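Local structure of ribosomal RNA small subunit methyltransferase E (Legionella pneumophila, 5O95) at residues T6-Q11 with G146-P151; N50-A55 with L73-E78. The protein probably methylates the N3 position of a single uridine in 16S ribosomal RNA, with S-adenosyl-L-methionine as methyl donor, as an RsmE-family enzyme. All coordinates share one frame; numbering follows the deposited sequence. Where two conformers were deposited one is given.

Contact 1. Residues T6-Q11 with G146-P151; sequences TIRIYQ and GRNQIP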
ATOM      1  N   THR B   6     -16.603 -17.499  -0.694  1.00 33.93           N
ATOM      2  CA  THR B   6     -16.105 -18.862  -0.786  1.00 27.02           C
ATOM      3  C   THR B   6     -14.582 -18.869  -0.704  1.00 25.48           C
ATOM      4  O   THR B   6     -13.907 -18.081  -1.370  1.00 32.68           O
ATOM      5  CB  THR B   6     -16.588 -19.530  -2.081  1.00 41.34           C
ATOM      6  OG1 THR B   6     -18.019 -19.465  -2.154  1.00 38.51           O
ATOM      7  CG2 THR B   6     -16.177 -21.008  -2.126  1.00 27.79           C
ATOM      8  N   ILE B   7     -14.053 -19.775   0.116  1.00 20.54           N
ATOM      9  CA  ILE B   7     -12.616 -19.970   0.231  1.00 20.21           C
ATOM     10  C   ILE B   7     -12.040 -20.429  -1.105  1.00 20.95           C
ATOM     11  O   ILE B   7     -12.548 -21.372  -1.732  1.00 21.07           O
ATOM     12  CB  ILE B   7     -12.348 -20.989   1.348  1.00 28.14           C
ATOM     13  CG1 ILE B   7     -12.728 -20.400   2.711  1.00 29.01           C
ATOM     14  CG2 ILE B   7     -10.905 -21.458   1.322  1.00 25.67           C
ATOM     15  CD1 ILE B   7     -11.887 -19.219   3.116  1.00 39.78           C
ATOM     16  N   ARG B   8     -10.957 -19.779  -1.540  1.00 16.28           N
ATOM     17  CA  ARG B   8     -10.246 -20.112  -2.766  1.00 15.68           C
ATOM     18  C   ARG B   8      -8.913 -20.774  -2.442  1.00 16.59           C
ATOM     19  O   ARG B   8      -8.201 -20.333  -1.534  1.00 16.94           O
ATOM     20  CB  ARG B   8      -9.959 -18.860  -3.594  1.00 15.86           C
ATOM     21  CG  ARG B   8     -11.189 -18.293  -4.273  1.00 15.98           C
ATOM     22  CD  ARG B   8     -10.955 -16.836  -4.670  1.00 17.04           C
ATOM     23  NE  ARG B   8      -9.718 -16.670  -5.422  1.00 13.71           N
ATOM     24  CZ  ARG B   8      -9.554 -17.011  -6.700  1.00 14.47           C
ATOM     25  NH1 ARG B   8     -10.573 -17.550  -7.415  1.00 15.38           N
ATOM     26  NH2 ARG B   8      -8.387 -16.841  -7.276  1.00 13.51           N
ATOM     27  N   ILE B   9      -8.570 -21.817  -3.202  1.00 15.15           N
ATOM     28  CA  ILE B   9      -7.368 -22.618  -2.964  1.00 15.70           C
ATOM     29  C   ILE B   9      -6.724 -22.907  -4.314  1.00 17.89           C
ATOM     30  O   ILE B   9      -7.381 -23.437  -5.217  1.00 15.00           O
ATOM     31  CB  ILE B   9      -7.700 -23.955  -2.257  1.00 16.23           C
ATOM     32  CG1 ILE B   9      -8.380 -23.731  -0.897  1.00 16.87           C
ATOM     33  CG2 ILE B   9      -6.456 -24.832  -2.112  1.00 16.72           C
ATOM     34  CD1 ILE B   9      -7.442 -23.069   0.148  1.00 18.83           C
ATOM     35  N   TYR B  10      -5.442 -22.593  -4.454  1.00 14.91           N
ATOM     36  CA  TYR B  10      -4.732 -22.886  -5.686  1.00 15.12           C
ATOM     37  C   TYR B  10      -4.347 -24.361  -5.709  1.00 13.83           C
ATOM     38  O   TYR B  10      -3.694 -24.854  -4.780  1.00 16.13           O
ATOM     39  CB  TYR B  10      -3.438 -22.068  -5.704  1.00 13.43           C
ATOM     40  CG  TYR B  10      -2.467 -22.451  -6.785  1.00 15.13           C
ATOM     41  CD1 TYR B  10      -2.754 -22.251  -8.132  1.00 15.18           C
ATOM     42  CD2 TYR B  10      -1.248 -23.042  -6.455  1.00 15.14           C
ATOM     43  CE1 TYR B  10      -1.846 -22.594  -9.125  1.00 14.85           C
ATOM     44  CE2 TYR B  10      -0.325 -23.396  -7.439  1.00 17.99           C
ATOM     45  CZ  TYR B  10      -0.623 -23.181  -8.764  1.00 16.72           C
ATOM     46  OH  TYR B  10       0.299 -23.527  -9.724  1.00 19.75           O
ATOM     47  N   GLN B  11      -4.749 -25.069  -6.778  1.00 14.00           N
ATOM     48  CA  GLN B  11      -4.258 -26.422  -7.024  1.00 14.25           C
ATOM     49  C   GLN B  11      -3.939 -26.519  -8.507  1.00 16.03           C
ATOM     50  O   GLN B  11      -4.838 -26.306  -9.340  1.00 16.91           O
ATOM     51  CB  GLN B  11      -5.338 -27.466  -6.704  1.00 18.21           C
ATOM     52  CG  GLN B  11      -5.633 -27.690  -5.220  1.00 16.91           C
ATOM     53  CD  GLN B  11      -4.499 -28.407  -4.528  1.00 16.59           C
ATOM     54  OE1 GLN B  11      -4.469 -29.644  -4.448  1.00 20.59           O
ATOM     55  NE2 GLN B  11      -3.531 -27.631  -4.033  1.00 17.35           N
ATOM     56  N   GLY B 146      -8.608 -13.118  -5.994  1.00 16.03           N
ATOM     57  CA  GLY B 146      -9.413 -13.630  -7.090  1.00 17.00           C
ATOM     58  C   GLY B 146      -8.671 -13.871  -8.388  1.00 17.72           C
ATOM     59  O   GLY B 146      -9.284 -14.348  -9.345  1.00 15.06           O
ATOM     60  N   ARG B 147      -7.369 -13.583  -8.459  1.00 15.43           N
ATOM     61  CA  ARG B 147      -6.619 -13.910  -9.666  1.00 13.77           C
ATOM     62  C   ARG B 147      -6.513 -15.412  -9.783  1.00 14.46           C
ATOM     63  O   ARG B 147      -6.188 -16.097  -8.808  1.00 14.34           O
ATOM     64  CB  ARG B 147      -5.189 -13.374  -9.566  1.00 14.87           C
ATOM     65  CG  ARG B 147      -5.156 -11.894  -9.809  1.00 22.13           C
ATOM     66  CD  ARG B 147      -3.728 -11.400  -9.651  1.00 17.33           C
ATOM     67  NE  ARG B 147      -2.959 -11.714 -10.853  1.00 17.51           N
ATOM     68  CZ  ARG B 147      -1.733 -11.277 -11.099  1.00 15.02           C
ATOM     69  NH1 ARG B 147      -1.138 -10.460 -10.223  1.00 14.41           N
ATOM     70  NH2 ARG B 147      -1.116 -11.607 -12.232  1.00 17.28           N
ATOM     71  N   ASN B 148      -6.750 -15.907 -10.994  1.00 16.29           N
ATOM     72  CA  ASN B 148      -6.678 -17.337 -11.272  1.00 12.78           C
ATOM     73  C   ASN B 148      -5.459 -17.707 -12.091  1.00 17.31           C
ATOM     74  O   ASN B 148      -5.356 -18.844 -12.590  1.00 14.96           O
ATOM     75  CB  ASN B 148      -7.969 -17.810 -11.934  1.00 11.18           C
ATOM     76  CG  ASN B 148      -9.158 -17.626 -11.033  1.00 15.05           C
ATOM     77  OD1 ASN B 148      -9.078 -17.911  -9.856  1.00 14.51           O
ATOM     78  ND2 ASN B 148     -10.271 -17.151 -11.584  1.00 15.54           N
ATOM     79  N   GLN B 149      -4.495 -16.797 -12.151  1.00 17.30           N
ATOM     80  CA  GLN B 149      -3.217 -16.980 -12.797  1.00 15.01           C
ATOM     81  C   GLN B 149      -2.220 -16.394 -11.821  1.00 14.59           C
ATOM     82  O   GLN B 149      -2.492 -15.347 -11.229  1.00 15.71           O
ATOM     83  CB  GLN B 149      -3.183 -16.194 -14.105  1.00 15.93           C
ATOM     84  CG  GLN B 149      -1.924 -16.333 -14.917  1.00 21.18           C
ATOM     85  CD  GLN B 149      -2.041 -15.688 -16.295  1.00 25.26           C
ATOM     86  OE1 GLN B 149      -3.131 -15.587 -16.878  1.00 22.45           O
ATOM     87  NE2 GLN B 149      -0.907 -15.248 -16.828  1.00 29.56           N
ATOM     88  N   ILE B 150      -1.095 -17.082 -11.634  1.00 15.55           N
ATOM     89  CA  ILE B 150      -0.068 -16.667 -10.683  1.00 16.69           C
ATOM     90  C   ILE B 150       0.944 -15.782 -11.404  1.00 13.49           C
ATOM     91  O   ILE B 150       1.421 -16.158 -12.474  1.00 18.15           O
ATOM     92  CB  ILE B 150       0.668 -17.893 -10.114  1.00 17.14           C
ATOM     93  CG1 ILE B 150      -0.324 -18.975  -9.669  1.00 21.49           C
ATOM     94  CG2 ILE B 150       1.636 -17.446  -8.992  1.00 16.81           C
ATOM     95  CD1 ILE B 150      -1.279 -18.537  -8.589  1.00 21.17           C
ATOM     96  N   PRO B 151       1.296 -14.604 -10.854  1.00 14.54           N
ATOM     97  CA  PRO B 151       2.354 -13.791 -11.465  1.00 17.87           C
ATOM     98  C   PRO B 151       3.631 -14.600 -11.581  1.00 17.85           C
ATOM     99  O   PRO B 151       3.908 -15.473 -10.761  1.00 19.29           O
ATOM    100  CB  PRO B 151       2.562 -12.635 -10.463  1.00 17.02           C
ATOM    101  CG  PRO B 151       1.482 -12.704  -9.466  1.00 20.51           C
ATOM    102  CD  PRO B 151       0.697 -14.003  -9.659  1.00 15.86           C
TER
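Arg8 lies across from Gly146, their CA atoms 7.8 Å apart, and no backbone hydrogen bond joins strand 8-10 to the loop 146-151. Strand side chains meet side chains and the Gly146 backbone of the loop. Arg8 carries the polar part. Its chain is bent at chi3 (51°), which turns NE out of line with the extended start of the chain. NH1 and NH2 of Arg8 both donate to Asn148 OD1, each at 2.9 Å. The NH1 bond uses a lone pair in the amide plane, while NH2 sits above that plane. The guanidinium and amide planes are 44° apart. Gly146 CA lies over one guanidinium face, 3.2 Å above the plane and toward its rim. Gly146 follows helix 124-145 with phi 100°, where a CB would press on the preceding carbonyl O, which calls for glycine. Arg8 NE and NH2 also bind Glu143 O and Cys142 O, respectively, in the last helical turn. The contact joins the edge strand of the N-terminal, PUA-containing part to a loop of the SPOUT methyltransferase domain. Tyr10 and Ile150 form the apolar part. Ile150 CD1 lies over one ring face near the CD1-CE1 side, 4.0 Å from Tyr10 CD1.

Contact 2. Residues N50-A55 with L73-E78; sequences NKEFTA and LEVNRE
Glu52 and Arg77 form a salt bridge, with Arg77 NH1 2.9 Å from Glu52 OE2. NH1 lies nearly in line with the C-O bond of OE2, and the carboxylate and guanidinium are close to coplanar. The Glu52 chain runs extended beyond CG (chi2 -178°), which carries its carboxylate across to Arg77. Arg77 NH1 also bonds to Gly146 O. Water 2 donates to Glu52 OE1 and accepts from Arg77 NH2. Val75 packs against this bridge: CG2 is 3.8 Å from Glu52 CD, and CG1 lies over one face of the Arg77 guanidinium, toward its rim. The amides of Asn50 and Asn76 stack, their planes 23° apart. Asn76 OD1 accepts from Glu78 N at 2.8 Å, an Asx turn. Water 1 donates to Asn50 OD1 and Glu78 OE2 and accepts from Arg77 N. Asn50 ND2 is held by Gln149. Glu52 and Leu73 are an antiparallel hydrogen-bonded pair. Lys51 and Glu74 form the adjacent non-hydrogen-bonded pair. Val75 N then bonds to Asn50 O at 2.9 Å. Pro222 of the second subunit packs on Arg77. This is the open end of the hairpin 51-61/64-74 in the PUA-containing part, with strand 42-46 flanking strand 51-61 and Thr44 touching Glu52.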
ATOM      1  N   ASN B  50      -6.580 -19.770 -15.170  1.00 14.88           N
ATOM      2  CA  ASN B  50      -7.848 -19.049 -15.317  1.00 14.99           C
ATOM      3  C   ASN B  50      -9.058 -19.980 -15.407  1.00 15.84           C
ATOM      4  O   ASN B  50     -10.056 -19.666 -16.079  1.00 16.51           O
ATOM      5  CB  ASN B  50      -7.765 -18.037 -16.455  1.00 15.64           C
ATOM      6  CG  ASN B  50      -6.692 -17.008 -16.182  1.00 17.31           C
ATOM      7  OD1 ASN B  50      -6.741 -16.343 -15.158  1.00 20.11           O
ATOM      8  ND2 ASN B  50      -5.692 -16.913 -17.066  1.00 20.39           N
ATOM      9  N   LYS B  51      -8.986 -21.119 -14.723  0.55 16.84           N
ATOM     10  CA  LYS B  51     -10.146 -21.971 -14.505  0.55 13.82           C
ATOM     11  C   LYS B  51     -10.437 -22.042 -13.014  0.55 15.89           C
ATOM     12  O   LYS B  51      -9.515 -22.183 -12.201  0.55 17.81           O
ATOM     13  CB  LYS B  51      -9.920 -23.379 -15.052  0.55 15.24           C
ATOM     14  CG  LYS B  51      -9.845 -23.412 -16.564  0.55 20.37           C
ATOM     15  CD  LYS B  51      -9.575 -24.828 -17.072  0.55 20.25           C
ATOM     16  CE  LYS B  51      -9.319 -24.824 -18.566  0.55 25.49           C
ATOM     17  NZ  LYS B  51      -8.975 -26.189 -19.047  0.55 27.15           N
ATOM     18  N   GLU B  52     -11.718 -21.956 -12.667  1.00 16.83           N
ATOM     19  CA  GLU B  52     -12.197 -22.112 -11.298  1.00 14.01           C
ATOM     20  C   GLU B  52     -13.000 -23.402 -11.212  1.00 19.91           C
ATOM     21  O   GLU B  52     -13.847 -23.665 -12.074  1.00 20.17           O
ATOM     22  CB  GLU B  52     -13.079 -20.931 -10.885  1.00 16.69           C
ATOM     23  CG  GLU B  52     -12.266 -19.680 -10.533  1.00 13.26           C
ATOM     24  CD  GLU B  52     -13.139 -18.534 -10.077  1.00 21.53           C
ATOM     25  OE1 GLU B  52     -14.355 -18.707  -9.851  1.00 20.94           O
ATOM     26  OE2 GLU B  52     -12.593 -17.427  -9.907  1.00 20.25           O
ATOM     27  N   PHE B  53     -12.728 -24.201 -10.179  1.00 18.41           N
ATOM     28  CA  PHE B  53     -13.370 -25.498  -9.980  1.00 15.12           C
ATOM     29  C   PHE B  53     -14.219 -25.398  -8.722  1.00 19.64           C
ATOM     30  O   PHE B  53     -13.695 -25.217  -7.621  1.00 20.94           O
ATOM     31  CB  PHE B  53     -12.304 -26.582  -9.857  1.00 14.56           C
ATOM     32  CG  PHE B  53     -11.405 -26.665 -11.059  1.00 18.69           C
ATOM     33  CD1 PHE B  53     -10.280 -25.839 -11.154  1.00 17.34           C
ATOM     34  CD2 PHE B  53     -11.681 -27.566 -12.090  1.00 16.56           C
ATOM     35  CE1 PHE B  53      -9.466 -25.882 -12.272  1.00 19.62           C
ATOM     36  CE2 PHE B  53     -10.880 -27.615 -13.217  1.00 17.25           C
ATOM     37  CZ  PHE B  53      -9.751 -26.781 -13.297  1.00 18.68           C
ATOM     38  N   THR B  54     -15.532 -25.484  -8.881  1.00 18.23           N
ATOM     39  CA  THR B  54     -16.409 -25.458  -7.720  1.00 19.08           C
ATOM     40  C   THR B  54     -16.381 -26.833  -7.093  1.00 23.12           C
ATOM     41  O   THR B  54     -16.621 -27.835  -7.780  1.00 20.97           O
ATOM     42  CB  THR B  54     -17.827 -25.074  -8.134  1.00 20.92           C
ATOM     43  OG1 THR B  54     -17.807 -23.778  -8.728  1.00 22.27           O
ATOM     44  CG2 THR B  54     -18.751 -25.040  -6.915  1.00 24.65           C
ATOM     45  N   ALA B  55     -16.066 -26.896  -5.805  1.00 20.42           N
ATOM     46  CA  ALA B  55     -15.808 -28.171  -5.161  1.00 20.10           C
ATOM     47  C   ALA B  55     -16.422 -28.164  -3.773  1.00 21.59           C
ATOM     48  O   ALA B  55     -16.750 -27.117  -3.214  1.00 23.42           O
ATOM     49  CB  ALA B  55     -14.304 -28.486  -5.065  1.00 18.61           C
ATOM     50  N   LEU B  73     -15.355 -23.440 -14.457  1.00 22.61           N
ATOM     51  CA  LEU B  73     -15.747 -22.191 -15.107  1.00 21.62           C
ATOM     52  C   LEU B  73     -14.489 -21.427 -15.479  1.00 16.16           C
ATOM     53  O   LEU B  73     -13.580 -21.311 -14.654  1.00 20.75           O
ATOM     54  CB  LEU B  73     -16.595 -21.321 -14.170  1.00 20.90           C
ATOM     55  CG  LEU B  73     -17.121 -20.025 -14.791  1.00 19.52           C
ATOM     56  CD1 LEU B  73     -18.117 -20.342 -15.915  1.00 22.91           C
ATOM     57  CD2 LEU B  73     -17.796 -19.151 -13.739  1.00 24.88           C
ATOM     58  N   GLU B  74     -14.416 -20.927 -16.707  1.00 17.47           N
ATOM     59  CA  GLU B  74     -13.290 -20.086 -17.095  1.00 17.78           C
ATOM     60  C   GLU B  74     -13.509 -18.681 -16.549  1.00 18.48           C
ATOM     61  O   GLU B  74     -14.541 -18.051 -16.828  1.00 20.99           O
ATOM     62  CB  GLU B  74     -13.127 -20.072 -18.611  1.00 20.54           C
ATOM     63  CG  GLU B  74     -12.974 -21.490 -19.152  1.00 32.82           C
ATOM     64  CD  GLU B  74     -12.271 -21.561 -20.491  1.00 69.10           C
ATOM     65  OE1 GLU B  74     -11.984 -20.496 -21.073  1.00 71.56           O
ATOM     66  OE2 GLU B  74     -12.003 -22.690 -20.960  1.00 64.00           O
ATOM     67  N   VAL B  75     -12.547 -18.198 -15.753  1.00 17.07           N
ATOM     68  CA  VAL B  75     -12.659 -16.895 -15.096  1.00 16.97           C
ATOM     69  C   VAL B  75     -11.282 -16.229 -15.101  1.00 14.60           C
ATOM     70  O   VAL B  75     -10.314 -16.777 -14.555  1.00 16.83           O
ATOM     71  CB  VAL B  75     -13.181 -16.992 -13.649  1.00 15.69           C
ATOM     72  CG1 VAL B  75     -13.325 -15.585 -13.032  1.00 17.70           C
ATOM     73  CG2 VAL B  75     -14.483 -17.750 -13.555  1.00 17.47           C
ATOM     74  N   ASN B  76     -11.192 -15.053 -15.711  1.00 18.86           N
ATOM     75  CA  ASN B  76      -9.911 -14.370 -15.856  1.00 18.91           C
ATOM     76  C   ASN B  76     -10.030 -13.001 -15.199  1.00 15.47           C
ATOM     77  O   ASN B  76     -10.877 -12.197 -15.594  1.00 20.07           O
ATOM     78  CB  ASN B  76      -9.583 -14.227 -17.345  1.00 19.53           C
ATOM     79  CG  ASN B  76      -8.184 -13.690 -17.593  1.00 24.12           C
ATOM     80  OD1 ASN B  76      -7.802 -12.640 -17.066  1.00 22.70           O
ATOM     81  ND2 ASN B  76      -7.397 -14.428 -18.373  1.00 24.51           N
ATOM     82  N   ARG B  77      -9.162 -12.737 -14.218  1.00 14.80           N
ATOM     83  CA  ARG B  77      -9.122 -11.433 -13.558  1.00 16.41           C
ATOM     84  C   ARG B  77      -7.778 -10.759 -13.753  1.00 17.29           C
ATOM     85  O   ARG B  77      -7.356  -9.952 -12.912  1.00 20.24           O
ATOM     86  CB  ARG B  77      -9.460 -11.548 -12.073  1.00 15.36           C
ATOM     87  CG  ARG B  77     -10.875 -12.003 -11.830  1.00 17.37           C
ATOM     88  CD  ARG B  77     -11.243 -12.001 -10.340  1.00 17.53           C
ATOM     89  NE  ARG B  77     -12.649 -12.386 -10.222  1.00 18.91           N
ATOM     90  CZ  ARG B  77     -13.045 -13.635  -9.964  1.00 16.39           C
ATOM     91  NH1 ARG B  77     -12.153 -14.598  -9.738  1.00 15.26           N
ATOM     92  NH2 ARG B  77     -14.354 -13.903  -9.922  1.00 18.64           N
ATOM     93  N   GLU B  78      -7.122 -11.040 -14.879  1.00 18.73           N
ATOM     94  CA  GLU B  78      -5.835 -10.444 -15.205  1.00 18.12           C
ATOM     95  C   GLU B  78      -6.014  -9.093 -15.897  1.00 17.69           C
ATOM     96  O   GLU B  78      -6.979  -8.859 -16.633  1.00 18.47           O
ATOM     97  CB  GLU B  78      -5.035 -11.373 -16.121  1.00 20.18           C
ATOM     98  CG  GLU B  78      -4.733 -12.732 -15.479  1.00 17.66           C
ATOM     99  CD  GLU B  78      -3.983 -12.599 -14.159  1.00 19.05           C
ATOM    100  OE1 GLU B  78      -2.837 -12.083 -14.187  1.00 20.13           O
ATOM    101  OE2 GLU B  78      -4.526 -13.002 -13.099  1.00 18.43           O
TER
HETATM  102  O   HOH W   1      -6.913 -14.383 -13.433  1.00 16.89           O
HETATM  103  O   HOH W   2     -15.769 -16.437  -9.627  1.00 22.89           O

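The two contacts have centres about 8 Å apart and share the mixed sheet of the N-terminal part, where strand 42-46 lies between strands 8-10 and 51-61. Along the chain, contact 2 is nested inside the loop closed by contact 1. Arg147 NH2 forms a salt bridge with Glu78 OE1 (2.6 Å), and Asn148 ND2 probably donates to Glu52 OE2 (2.9 Å). Asn148 therefore serves both contacts. Together the contacts join the N-terminal sheet to the methyltransferase domain, next to the chain's passage into strand 82-88. Arg223 of the second subunit, seen to bind S-adenosyl-L-methionine in this protein, packs on Arg147 and hydrogen-bonds to Arg77 O, so both contacts reach the subunit interface.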